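Local coordinates for protein cysteine hydrolase (Pseudomonas syringae pv. phaseolicola 1448A, PDB 3IRV) that probably acts as a hydrolase of the isochorismatase-like cysteine hydrolase family, though its natural substrate is not established, at residues A[23-29]-A[65-71]; A[167-173]-A[204-210]; A[50-54]-A[105-109]; A[131-135]-A[162-166]. All coordinates share one frame; numbering follows the deposited sequence.

Contact 1 of 4, residues A[23-29]-A[65-71]; sequences TAVIVVD and VMVIYLR
Strand 23-28 and segment 66-71 run parallel, paired from Val25 beside Val67 to Val28 beside Leu70, their axes 4.7 Å apart at the closest and inclined at 22°. With helix 50-62 between them in the chain they make a beta-alpha-beta crossover of the parallel sheet in this isochorismatase-like alpha/beta fold. Val25 gives its N-H to Met66 O and takes that of Ile68 on its own O; Val27 does the same between Ile68 O and Leu70 N, and Leu70 N to Val27 O is 2.9 Å. The last bond, Asp29 N to Leu70 O, is bent to 139° and meets the oxygen from above the carbonyl plane as the chain leaves the strand. On one face Val25 and Tyr69 meet helix 50-62. Val27, on the same face, lies alongside Tyr69, its CB 4.0 Å from ring atom CD1. The other face carries Ala24, Ile26, Val28, Ile68 and Leu70, with Val28 and Leu70 touching helix 149-162. Ile26 CG2, anti to its own N, comes within 3.7 Å of Leu70 CG, and Leu70 CD1 also meets Val28 CG2 at 4.0 Å. Beyond the strand, Asp29 OD2 forms a salt bridge with Lys119 and the side chain touches Cys152, a grouping consistent with the Asp-Lys-Cys catalytic triad of the family. Arg71 bridges instead to Asp118. One water bridges two carbonyls near the strand ends, donating to Val27 O at 2.9 Å and to Leu70 O at 2.8 Å.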
loop_
_atom_site.group_PDB
_atom_site.type_symbol
_atom_site.label_atom_id
_atom_site.label_comp_id
_atom_site.label_asym_id
_atom_site.label_seq_id
_atom_site.Cartn_x
_atom_site.Cartn_y
_atom_site.Cartn_z
ATOM N N THR A 23 16.404 -15.267 5.335
ATOM C CA THR A 23 15.745 -14.132 5.984
ATOM C C THR A 23 16.601 -12.869 5.871
ATOM O O THR A 23 17.836 -12.947 5.902
ATOM C CB THR A 23 15.503 -14.464 7.475
ATOM O OG1 THR A 23 14.731 -15.666 7.544
ATOM C CG2 THR A 23 14.712 -13.367 8.215
ATOM N N ALA A 24 15.949 -11.709 5.734
ATOM C CA ALA A 24 16.659 -10.447 5.849
ATOM C C ALA A 24 15.858 -9.486 6.709
ATOM O O ALA A 24 14.635 -9.540 6.726
ATOM C CB ALA A 24 16.857 -9.823 4.505
ATOM N N VAL A 25 16.572 -8.567 7.356
ATOM C CA VAL A 25 15.934 -7.457 8.078
ATOM C C VAL A 25 16.002 -6.235 7.199
ATOM O O VAL A 25 17.057 -5.933 6.639
ATOM C CB VAL A 25 16.699 -7.122 9.389
ATOM C CG1 VAL A 25 16.186 -5.814 10.040
ATOM C CG2 VAL A 25 16.616 -8.320 10.349
ATOM N N ILE A 26 14.872 -5.547 7.073
ATOM C CA ILE A 26 14.833 -4.318 6.294
ATOM C C ILE A 26 14.530 -3.140 7.227
ATOM O O ILE A 26 13.484 -3.085 7.889
ATOM C CB ILE A 26 13.811 -4.377 5.151
ATOM C CG1 ILE A 26 14.041 -5.627 4.287
ATOM C CG2 ILE A 26 13.900 -3.100 4.301
ATOM C CD1 ILE A 26 12.999 -5.800 3.204
ATOM N N VAL A 27 15.482 -2.204 7.297
ATOM C CA VAL A 27 15.354 -1.019 8.161
ATOM C C VAL A 27 14.938 0.159 7.278
ATOM O O VAL A 27 15.747 0.690 6.488
ATOM C CB VAL A 27 16.690 -0.681 8.870
ATOM C CG1 VAL A 27 16.476 0.468 9.823
ATOM C CG2 VAL A 27 17.253 -1.925 9.635
ATOM N N VAL A 28 13.664 0.526 7.377
ATOM C CA VAL A 28 13.098 1.499 6.444
ATOM C C VAL A 28 13.317 2.943 6.893
ATOM O O VAL A 28 12.750 3.371 7.920
ATOM C CB VAL A 28 11.590 1.246 6.254
ATOM C CG1 VAL A 28 11.014 2.218 5.199
ATOM C CG2 VAL A 28 11.330 -0.248 5.902
ATOM N N ASP A 29 14.130 3.678 6.126
ATOM C CA ASP A 29 14.208 5.139 6.186
ATOM C C ASP A 29 14.499 5.691 7.595
ATOM O O ASP A 29 13.929 6.713 8.004
ATOM C CB ASP A 29 12.922 5.751 5.611
ATOM C CG ASP A 29 12.797 5.516 4.108
ATOM O OD1 ASP A 29 13.748 4.943 3.521
ATOM O OD2 ASP A 29 11.742 5.870 3.545
ATOM N N VAL A 65 22.011 -13.083 9.593
ATOM C CA VAL A 65 20.788 -12.664 8.920
ATOM C C VAL A 65 21.126 -11.300 8.282
ATOM O O VAL A 65 21.541 -10.372 8.987
ATOM C CB VAL A 65 19.602 -12.521 9.904
ATOM C CG1 VAL A 65 18.415 -11.802 9.238
ATOM C CG2 VAL A 65 19.159 -13.898 10.417
ATOM N N MET A 66 20.990 -11.202 6.959
ATOM C CA MET A 66 21.372 -9.985 6.229
ATOM C C MET A 66 20.578 -8.786 6.699
ATOM O O MET A 66 19.379 -8.885 6.905
ATOM C CB MET A 66 21.169 -10.166 4.710
ATOM C CG MET A 66 21.476 -8.913 3.849
ATOM S SD MET A 66 21.522 -9.211 2.035
ATOM C CE MET A 66 20.103 -10.258 1.945
ATOM N N VAL A 67 21.275 -7.665 6.901
ATOM C CA VAL A 67 20.650 -6.413 7.277
ATOM C C VAL A 67 20.706 -5.445 6.097
ATOM O O VAL A 67 21.794 -5.178 5.567
ATOM C CB VAL A 67 21.393 -5.765 8.458
ATOM C CG1 VAL A 67 20.869 -4.373 8.718
ATOM C CG2 VAL A 67 21.236 -6.640 9.705
ATOM N N ILE A 68 19.540 -4.913 5.724
ATOM C CA ILE A 68 19.410 -3.975 4.596
ATOM C C ILE A 68 18.781 -2.685 5.089
ATOM O O ILE A 68 17.720 -2.718 5.702
ATOM C CB ILE A 68 18.498 -4.555 3.502
ATOM C CG1 ILE A 68 19.092 -5.881 3.004
ATOM C CG2 ILE A 68 18.308 -3.539 2.350
ATOM C CD1 ILE A 68 18.160 -6.754 2.126
ATOM N N TYR A 69 19.426 -1.556 4.818
ATOM C CA TYR A 69 18.837 -0.253 5.135
ATOM C C TYR A 69 18.250 0.348 3.870
ATOM O O TYR A 69 18.894 0.315 2.833
ATOM C CB TYR A 69 19.911 0.706 5.632
ATOM C CG TYR A 69 20.546 0.344 6.945
ATOM C CD1 TYR A 69 20.172 1.032 8.108
ATOM C CD2 TYR A 69 21.566 -0.646 7.035
ATOM C CE1 TYR A 69 20.772 0.741 9.350
ATOM C CE2 TYR A 69 22.162 -0.946 8.267
ATOM C CZ TYR A 69 21.760 -0.244 9.421
ATOM O OH TYR A 69 22.400 -0.565 10.628
ATOM N N LEU A 70 17.040 0.886 3.952
ATOM C CA LEU A 70 16.490 1.672 2.849
ATOM C C LEU A 70 16.700 3.145 3.182
ATOM O O LEU A 70 16.573 3.552 4.356
ATOM C CB LEU A 70 14.983 1.454 2.713
ATOM C CG LEU A 70 14.568 0.005 2.470
ATOM C CD1 LEU A 70 13.066 -0.037 2.256
ATOM C CD2 LEU A 70 15.326 -0.606 1.288
ATOM N N ARG A 71 17.025 3.940 2.167
ATOM C CA ARG A 71 17.081 5.391 2.321
ATOM C C ARG A 71 16.279 6.041 1.218
ATOM O O ARG A 71 16.424 5.659 0.044
ATOM C CB ARG A 71 18.527 5.897 2.231
ATOM C CG ARG A 71 19.471 5.259 3.261
ATOM C CD ARG A 71 20.878 5.906 3.235
ATOM N NE ARG A 71 21.455 5.855 1.880
ATOM C CZ ARG A 71 22.659 6.320 1.561
ATOM N NH1 ARG A 71 23.415 6.874 2.492
ATOM N NH2 ARG A 71 23.093 6.245 0.299
HETATM O O HOH W 1 20.400 -13.726 5.565
HETATM O O HOH W 2 17.272 3.048 6.987
#

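Contact 2 of 4, residues A[167-173]-A[204-210]; sequences VIALSDA and FGEVTTT
Ile168 and Glu206 lie side by side on one face of the parallel pair 166-170 and 206-208, at the margin of the sheet. The glutamate is extended throughout, with CG anti to its N (chi1 175°), and its OE1 passes 3.6 Å from Ile168 CG1. Its carboxylate is tied down by Arg216 and Arg15 through OE2 and by the backbone N-H of Trp16 through OE1. Thr208 turns OG1 away from its N, which leaves CG2 between N and the carbonyl carbon, facing Ile168 CG2 at 3.7 Å and Leu170 CD2 at 4.1 Å. On the opposite face Val207 CG1 packs on Ser171 CB, and both residues also meet Phe184 of the second subunit. After Ser171 N bonds to Thr208 O, a type I turn swings Asp172 toward helix 210-220. Held at chi1 64°, its side chain crosses that of Thr210 at about a right angle. OD1 accepts twice: from Thr210 N at 2.8 Å on the syn side, and from Thr210 OG1, also at 2.8 Å, from above the carboxylate plane. Thr209 is the N-cap of helix 210-220, its OG1 bonding to Glu212 N. With two donors on one oxygen and a helix start beside it, the Asp172 carboxylate is probably stabilised as the anion.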
loop_
_atom_site.group_PDB
_atom_site.type_symbol
_atom_site.label_atom_id
_atom_site.label_comp_id
_atom_site.label_asym_id
_atom_site.label_seq_id
_atom_site.Cartn_x
_atom_site.Cartn_y
_atom_site.Cartn_z
ATOM N N VAL A 167 6.291 -11.864 4.831
ATOM C CA VAL A 167 6.637 -10.592 5.481
ATOM C C VAL A 167 6.241 -10.606 6.963
ATOM O O VAL A 167 5.121 -10.998 7.309
ATOM C CB VAL A 167 5.948 -9.403 4.783
ATOM C CG1 VAL A 167 6.417 -8.064 5.404
ATOM C CG2 VAL A 167 6.269 -9.401 3.294
ATOM N N ILE A 168 7.170 -10.171 7.813
ATOM C CA ILE A 168 6.929 -10.009 9.252
ATOM C C ILE A 168 7.096 -8.533 9.571
ATOM O O ILE A 168 8.175 -7.967 9.322
ATOM C CB ILE A 168 7.957 -10.766 10.093
ATOM C CG1 ILE A 168 7.924 -12.258 9.757
ATOM C CG2 ILE A 168 7.659 -10.533 11.570
ATOM C CD1 ILE A 168 9.049 -13.052 10.406
ATOM N N ALA A 169 6.029 -7.903 10.069
ATOM C CA ALA A 169 6.109 -6.507 10.528
ATOM C C ALA A 169 6.232 -6.494 12.046
ATOM O O ALA A 169 5.497 -7.198 12.753
ATOM C CB ALA A 169 4.853 -5.709 10.112
ATOM N N LEU A 170 7.145 -5.679 12.547
ATOM C CA LEU A 170 7.363 -5.607 14.008
ATOM C C LEU A 170 6.476 -4.505 14.617
ATOM O O LEU A 170 6.637 -3.300 14.325
ATOM C CB LEU A 170 8.844 -5.347 14.282
ATOM C CG LEU A 170 9.767 -6.458 13.761
ATOM C CD1 LEU A 170 11.204 -6.115 14.125
ATOM C CD2 LEU A 170 9.360 -7.811 14.323
ATOM N N SER A 171 5.521 -4.916 15.461
ATOM C CA SER A 171 4.587 -3.983 16.078
ATOM C C SER A 171 5.238 -2.875 16.903
ATOM O O SER A 171 4.722 -1.747 16.933
ATOM C CB SER A 171 3.565 -4.739 16.930
ATOM O OG SER A 171 4.237 -5.450 17.936
ATOM N N ASP A 172 6.380 -3.166 17.523
ATOM C CA ASP A 172 7.018 -2.179 18.398
ATOM C C ASP A 172 8.255 -1.532 17.749
ATOM O O ASP A 172 9.050 -0.853 18.427
ATOM C CB ASP A 172 7.357 -2.824 19.750
ATOM C CG ASP A 172 8.381 -3.946 19.637
ATOM O OD1 ASP A 172 8.495 -4.604 18.571
ATOM O OD2 ASP A 172 9.096 -4.186 20.637
ATOM N N ALA A 173 8.420 -1.732 16.436
ATOM C CA ALA A 173 9.590 -1.184 15.755
ATOM C C ALA A 173 9.251 -0.532 14.417
ATOM O O ALA A 173 10.112 -0.410 13.546
ATOM C CB ALA A 173 10.695 -2.224 15.613
ATOM N N PHE A 204 -1.671 -8.952 4.848
ATOM C CA PHE A 204 -0.351 -8.946 4.182
ATOM C C PHE A 204 0.710 -9.878 4.749
ATOM O O PHE A 204 1.642 -10.220 4.026
ATOM C CB PHE A 204 0.276 -7.533 4.136
ATOM C CG PHE A 204 -0.645 -6.452 3.600
ATOM C CD1 PHE A 204 -1.392 -6.651 2.432
ATOM C CD2 PHE A 204 -0.733 -5.216 4.248
ATOM C CE1 PHE A 204 -2.224 -5.657 1.932
ATOM C CE2 PHE A 204 -1.572 -4.220 3.768
ATOM C CZ PHE A 204 -2.331 -4.448 2.618
ATOM N N GLY A 205 0.626 -10.247 6.025
ATOM C CA GLY A 205 1.655 -11.148 6.572
ATOM C C GLY A 205 1.535 -11.286 8.084
ATOM O O GLY A 205 0.417 -11.316 8.610
ATOM N N GLU A 206 2.683 -11.377 8.751
ATOM C CA GLU A 206 2.713 -11.586 10.201
ATOM C C GLU A 206 2.974 -10.258 10.910
ATOM O O GLU A 206 3.766 -9.452 10.434
ATOM C CB GLU A 206 3.847 -12.537 10.590
ATOM C CG GLU A 206 3.988 -12.672 12.108
ATOM C CD GLU A 206 4.972 -13.716 12.575
ATOM O OE1 GLU A 206 5.723 -14.310 11.750
ATOM O OE2 GLU A 206 4.965 -13.955 13.811
ATOM N N VAL A 207 2.335 -10.050 12.058
ATOM C CA VAL A 207 2.765 -8.995 12.969
ATOM C C VAL A 207 3.243 -9.651 14.274
ATOM O O VAL A 207 2.536 -10.517 14.830
ATOM C CB VAL A 207 1.617 -7.981 13.261
ATOM C CG1 VAL A 207 2.093 -6.907 14.269
ATOM C CG2 VAL A 207 1.181 -7.303 11.961
ATOM N N THR A 208 4.449 -9.289 14.729
ATOM C CA THR A 208 4.926 -9.775 16.015
ATOM C C THR A 208 5.838 -8.728 16.630
ATOM O O THR A 208 6.035 -7.669 16.028
ATOM C CB THR A 208 5.643 -11.154 15.894
ATOM O OG1 THR A 208 5.850 -11.717 17.203
ATOM C CG2 THR A 208 6.979 -11.026 15.184
ATOM N N THR A 209 6.353 -9.001 17.832
ATOM C CA THR A 209 7.251 -8.040 18.488
ATOM C C THR A 209 8.704 -8.282 18.123
ATOM O O THR A 209 9.102 -9.407 17.735
ATOM C CB THR A 209 7.152 -8.100 20.026
ATOM O OG1 THR A 209 7.533 -9.409 20.456
ATOM C CG2 THR A 209 5.723 -7.801 20.468
ATOM N N THR A 210 9.507 -7.231 18.287
ATOM C CA THR A 210 10.948 -7.351 18.092
ATOM C C THR A 210 11.539 -8.467 18.952
ATOM O O THR A 210 12.300 -9.302 18.447
ATOM C CB THR A 210 11.660 -6.029 18.421
ATOM O OG1 THR A 210 11.110 -5.003 17.601
ATOM C CG2 THR A 210 13.149 -6.120 18.135
HETATM O O HOH W 3 3.794 -12.144 3.706
#

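Contact 3 of 4, residues A[50-54]-A[105-109]; sequences VQPIQ and IEALA
Val50 and Ile105 reach toward each other tip to tip, CG2 to CD1 at 3.9 Å, where the first turn of helix 50-62 faces a short 3-10 turn. Ile105 has CG1 squeezed between its N and carbonyl carbon (chi1 59°), a setting that aims CD1 at the valine. The other valine branch, CG1, rests 3.8 Å from Ala107 CB. Leu108 supplies the wedge: its CD2 enters between Ile53 and Gln54, crossing the isoleucine at about a right angle with 3.7 Å to Ile53 CG2. The same methyl lies 3.6 Å from Gln54 CG, so the aliphatic part of the glutamine covers the leucine while its amide reaches on to the backbone. Gln54 NE2 donates to Ala107 O at 3.0 Å. The bond is nearly straight at 169° and lies in the amide plane, which fixes the amide rotation, although the donor stands tilted from the carbonyl plane. Met30 touches both Val50 and Leu108 and bonds through its backbone to Ile105. This is the packing of a crossover helix, at its N-terminal turn, against a connecting loop, at the C-terminal ends of the parallel strands of an alpha/beta fold.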
loop_
_atom_site.group_PDB
_atom_site.type_symbol
_atom_site.label_atom_id
_atom_site.label_comp_id
_atom_site.label_asym_id
_atom_site.label_seq_id
_atom_site.Cartn_x
_atom_site.Cartn_y
_atom_site.Cartn_z
ATOM N N VAL A 50 14.172 3.176 18.199
ATOM C CA VAL A 50 15.610 3.026 17.977
ATOM C C VAL A 50 16.200 1.857 18.777
ATOM O O VAL A 50 16.938 1.023 18.226
ATOM C CB VAL A 50 16.353 4.337 18.291
ATOM C CG1 VAL A 50 17.849 4.145 18.228
ATOM C CG2 VAL A 50 15.907 5.451 17.314
ATOM N N GLN A 51 15.857 1.777 20.062
ATOM C CA GLN A 51 16.376 0.694 20.918
ATOM C C GLN A 51 15.987 -0.726 20.434
ATOM O O GLN A 51 16.870 -1.584 20.291
ATOM C CB GLN A 51 15.957 0.960 22.368
ATOM C CG GLN A 51 16.721 0.184 23.408
ATOM C CD GLN A 51 16.267 0.556 24.821
ATOM O OE1 GLN A 51 15.797 -0.294 25.582
ATOM N NE2 GLN A 51 16.385 1.844 25.163
ATOM N N PRO A 52 14.681 -0.980 20.176
ATOM C CA PRO A 52 14.357 -2.307 19.626
ATOM C C PRO A 52 15.071 -2.621 18.316
ATOM O O PRO A 52 15.502 -3.757 18.128
ATOM C CB PRO A 52 12.843 -2.266 19.386
ATOM C CG PRO A 52 12.378 -0.928 19.758
ATOM C CD PRO A 52 13.468 -0.180 20.461
ATOM N N ILE A 53 15.180 -1.637 17.422
ATOM C CA ILE A 53 15.936 -1.883 16.183
ATOM C C ILE A 53 17.419 -2.221 16.483
ATOM O O ILE A 53 17.986 -3.159 15.890
ATOM C CB ILE A 53 15.756 -0.739 15.155
ATOM C CG1 ILE A 53 14.275 -0.645 14.750
ATOM C CG2 ILE A 53 16.612 -1.002 13.914
ATOM C CD1 ILE A 53 13.983 0.476 13.834
ATOM N N GLN A 54 18.043 -1.507 17.430
ATOM C CA GLN A 54 19.440 -1.821 17.783
ATOM C C GLN A 54 19.594 -3.280 18.242
ATOM O O GLN A 54 20.516 -3.998 17.805
ATOM C CB GLN A 54 19.917 -0.878 18.888
ATOM C CG GLN A 54 20.174 0.532 18.458
ATOM C CD GLN A 54 20.582 1.414 19.630
ATOM O OE1 GLN A 54 20.075 1.257 20.745
ATOM N NE2 GLN A 54 21.483 2.369 19.370
ATOM N N ILE A 105 20.706 7.579 10.851
ATOM C CA ILE A 105 21.111 8.028 12.175
ATOM C C ILE A 105 22.275 7.224 12.748
ATOM O O ILE A 105 22.384 6.002 12.555
ATOM C CB ILE A 105 19.930 8.036 13.179
ATOM C CG1 ILE A 105 19.300 6.644 13.327
ATOM C CG2 ILE A 105 18.876 9.023 12.733
ATOM C CD1 ILE A 105 18.229 6.624 14.469
ATOM N N GLU A 106 23.132 7.931 13.493
ATOM C CA GLU A 106 24.340 7.305 14.041
ATOM C C GLU A 106 24.010 6.148 14.992
ATOM O O GLU A 106 24.744 5.158 15.049
ATOM C CB GLU A 106 25.229 8.345 14.731
ATOM C CG GLU A 106 26.694 7.904 14.921
ATOM C CD GLU A 106 27.393 7.500 13.611
ATOM O OE1 GLU A 106 27.227 8.201 12.582
ATOM O OE2 GLU A 106 28.119 6.478 13.616
ATOM N N ALA A 107 22.886 6.251 15.702
ATOM C CA ALA A 107 22.471 5.182 16.614
ATOM C C ALA A 107 22.241 3.852 15.903
ATOM O O ALA A 107 22.287 2.783 16.552
ATOM C CB ALA A 107 21.219 5.595 17.396
ATOM N N LEU A 108 22.023 3.919 14.579
ATOM C CA LEU A 108 21.802 2.720 13.778
ATOM C C LEU A 108 22.810 2.621 12.633
ATOM O O LEU A 108 22.531 1.991 11.615
ATOM C CB LEU A 108 20.357 2.691 13.231
ATOM C CG LEU A 108 19.227 2.627 14.260
ATOM C CD1 LEU A 108 17.911 2.723 13.503
ATOM C CD2 LEU A 108 19.309 1.328 15.067
ATOM N N ALA A 109 23.992 3.222 12.812
ATOM C CA ALA A 109 24.972 3.336 11.723
ATOM C C ALA A 109 25.216 2.000 11.033
ATOM O O ALA A 109 25.534 1.017 11.695
ATOM C CB ALA A 109 26.288 3.887 12.252
#

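Contact 4 of 4, residues A[131-135]-A[162-166]; sequences DTVLR and HREYK. With PO4 (phosphate ion), chain C.
Over one face of the Tyr165 ring lies the guanidinium of Arg135, offset toward the hydroxyl side; at the ring edge, in plane, sits Asp131 OD1. The two planes of the stack differ by 20°, and Arg135 CZ is 4.0 Å from the ring centroid, a cation-pi contact. A bend at chi2 (-61°) folds the arginine back over the ring. At the guanidinium edge its NH1 donates to a water at 3.0 Å that in turn donates to Glu164 O. Tyr165 OH donates to Asp131 OD1 at 2.6 Å in one of the two conformers modelled for the aspartate, meeting the oxygen from above a carboxylate turned 89° to the ring. Leu134 fills in obliquely, CD1 3.7 Å from Tyr165 CZ. The extended Arg163 points elsewhere, gripping a phosphate with two separate N-H groups: NH1 to O2 at 2.8 Å and NH2 to O1 at 2.9 Å. His126 of both subunits and Arg163 of the second subunit complete this site, so the ion, probably from the crystallisation liquor, lies across the dimer interface. Glu164, with positive phi, is the C-prime residue of the Schellman motif that ends helix 149-162 and leads the chain into strand 166-170.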
loop_
_atom_site.group_PDB
_atom_site.type_symbol
_atom_site.label_atom_id
_atom_site.label_comp_id
_atom_site.label_asym_id
_atom_site.label_seq_id
_atom_site.Cartn_x
_atom_site.Cartn_y
_atom_site.Cartn_z
ATOM N N ASP A 131 14.952 -6.259 -4.774
ATOM C CA ASP A 131 14.599 -7.609 -5.190
ATOM C C ASP A 131 15.830 -8.398 -5.640
ATOM O O ASP A 131 15.924 -9.603 -5.387
ATOM C CB ASP A 131 13.541 -7.572 -6.288
ATOM C CG ASP A 131 12.855 -8.903 -6.468
ATOM O OD1 ASP A 131 12.274 -9.427 -5.492
ATOM O OD2 ASP A 131 12.919 -9.433 -7.595
ATOM N N THR A 132 16.777 -7.711 -6.281
ATOM C CA THR A 132 18.026 -8.380 -6.706
ATOM C C THR A 132 18.817 -8.834 -5.473
ATOM O O THR A 132 19.233 -10.001 -5.377
ATOM C CB THR A 132 18.876 -7.447 -7.573
ATOM O OG1 THR A 132 18.173 -7.136 -8.786
ATOM C CG2 THR A 132 20.262 -8.067 -7.886
ATOM N N VAL A 133 18.975 -7.937 -4.499
ATOM C CA VAL A 133 19.718 -8.236 -3.282
ATOM C C VAL A 133 19.098 -9.459 -2.544
ATOM O O VAL A 133 19.805 -10.380 -2.120
ATOM C CB VAL A 133 19.817 -6.984 -2.393
ATOM C CG1 VAL A 133 20.404 -7.304 -1.005
ATOM C CG2 VAL A 133 20.631 -5.883 -3.116
ATOM N N LEU A 134 17.771 -9.477 -2.445
ATOM C CA LEU A 134 17.094 -10.544 -1.707
ATOM C C LEU A 134 17.146 -11.849 -2.487
ATOM O O LEU A 134 17.511 -12.899 -1.947
ATOM C CB LEU A 134 15.634 -10.148 -1.456
ATOM C CG LEU A 134 15.425 -8.950 -0.526
ATOM C CD1 LEU A 134 13.937 -8.592 -0.474
ATOM C CD2 LEU A 134 15.935 -9.311 0.892
ATOM N N ARG A 135 16.782 -11.809 -3.766
ATOM C CA ARG A 135 16.729 -13.080 -4.513
ATOM C C ARG A 135 18.110 -13.663 -4.777
ATOM O O ARG A 135 18.260 -14.876 -4.785
ATOM C CB ARG A 135 15.942 -12.950 -5.824
ATOM C CG ARG A 135 14.449 -12.617 -5.630
ATOM C CD ARG A 135 13.692 -13.697 -4.829
ATOM N NE ARG A 135 12.246 -13.439 -4.828
ATOM C CZ ARG A 135 11.341 -14.099 -4.119
ATOM N NH1 ARG A 135 11.692 -15.098 -3.315
ATOM N NH2 ARG A 135 10.053 -13.744 -4.220
ATOM N N HIS A 162 3.207 -9.091 -2.548
ATOM C CA HIS A 162 2.804 -9.263 -3.968
ATOM C C HIS A 162 3.898 -9.966 -4.800
ATOM O O HIS A 162 3.630 -10.501 -5.883
ATOM C CB HIS A 162 2.435 -7.913 -4.582
ATOM C CG HIS A 162 1.044 -7.470 -4.260
ATOM N ND1 HIS A 162 0.698 -6.920 -3.043
ATOM C CD2 HIS A 162 -0.111 -7.573 -4.973
ATOM C CE1 HIS A 162 -0.600 -6.640 -3.041
ATOM N NE2 HIS A 162 -1.116 -7.030 -4.199
ATOM N N ARG A 163 5.130 -9.943 -4.294
ATOM C CA ARG A 163 6.254 -10.686 -4.900
ATOM C C ARG A 163 6.445 -12.063 -4.235
ATOM O O ARG A 163 7.447 -12.756 -4.504
ATOM C CB ARG A 163 7.521 -9.866 -4.735
ATOM C CG ARG A 163 7.580 -8.695 -5.693
ATOM C CD ARG A 163 8.592 -7.694 -5.216
ATOM N NE ARG A 163 8.852 -6.654 -6.229
ATOM C CZ ARG A 163 8.028 -5.627 -6.447
ATOM N NH1 ARG A 163 6.872 -5.528 -5.765
ATOM N NH2 ARG A 163 8.340 -4.714 -7.362
ATOM N N GLU A 164 5.483 -12.428 -3.360
ATOM C CA GLU A 164 5.412 -13.731 -2.683
ATOM C C GLU A 164 6.380 -13.850 -1.477
ATOM O O GLU A 164 6.617 -14.946 -0.962
ATOM C CB GLU A 164 5.542 -14.922 -3.661
ATOM C CG GLU A 164 4.349 -15.050 -4.643
ATOM C CD GLU A 164 2.994 -15.223 -3.940
ATOM O OE1 GLU A 164 2.909 -16.021 -2.989
ATOM O OE2 GLU A 164 2.004 -14.563 -4.331
ATOM N N TYR A 165 6.925 -12.711 -1.024
ATOM C CA TYR A 165 7.749 -12.755 0.181
ATOM C C TYR A 165 6.850 -13.000 1.385
ATOM O O TYR A 165 5.699 -12.547 1.423
ATOM C CB TYR A 165 8.514 -11.442 0.382
ATOM C CG TYR A 165 9.656 -11.248 -0.597
ATOM C CD1 TYR A 165 10.898 -11.849 -0.371
ATOM C CD2 TYR A 165 9.490 -10.487 -1.746
ATOM C CE1 TYR A 165 11.968 -11.702 -1.269
ATOM C CE2 TYR A 165 10.554 -10.302 -2.630
ATOM C CZ TYR A 165 11.777 -10.923 -2.389
ATOM O OH TYR A 165 12.825 -10.744 -3.263
ATOM N N LYS A 166 7.410 -13.739 2.348
ATOM C CA LYS A 166 6.813 -13.928 3.650
ATOM C C LYS A 166 7.242 -12.737 4.510
ATOM O O LYS A 166 8.436 -12.593 4.860
ATOM C CB LYS A 166 7.304 -15.267 4.219
ATOM C CG LYS A 166 7.013 -16.442 3.265
ATOM C CD LYS A 166 7.641 -17.761 3.726
ATOM C CE LYS A 166 7.197 -18.890 2.808
ATOM N NZ LYS A 166 8.111 -20.067 2.851
HETATM P P PO4 C . 4.981 -2.932 -7.813
HETATM O O1 PO4 C . 6.454 -2.647 -8.026
HETATM O O2 PO4 C . 4.827 -3.724 -6.526
HETATM O O3 PO4 C . 4.234 -1.615 -7.699
HETATM O O4 PO4 C . 4.376 -3.725 -8.955
HETATM O O HOH W 4 9.034 -15.906 -2.253
#

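Contacts 1 and 2 belong to one parallel sheet, their centres 14 Å apart, with strand 141-147 between them pairing with strands 23-28 and 166-170. Contact 3 lies toward the ends where these strands finish and meets contact 1 through a weak hydrogen bond, Tyr69 OH to Leu108 O at 2.7 Å; it also touches contact 2, Thr210 CG2 to Pro52 O at 3.3 Å. Contact 4 backs onto contact 1, Ile68 CD1 to Leu134 CD2 at 3.6 Å, and its centre is 25 Å from that of contact 3. Of the presumed catalytic group only Asp29 lies in contact 1; Lys119 and Cys152 come from strand 115-119 and helix 149-162. Contacts 2 and 4 both touch the second subunit.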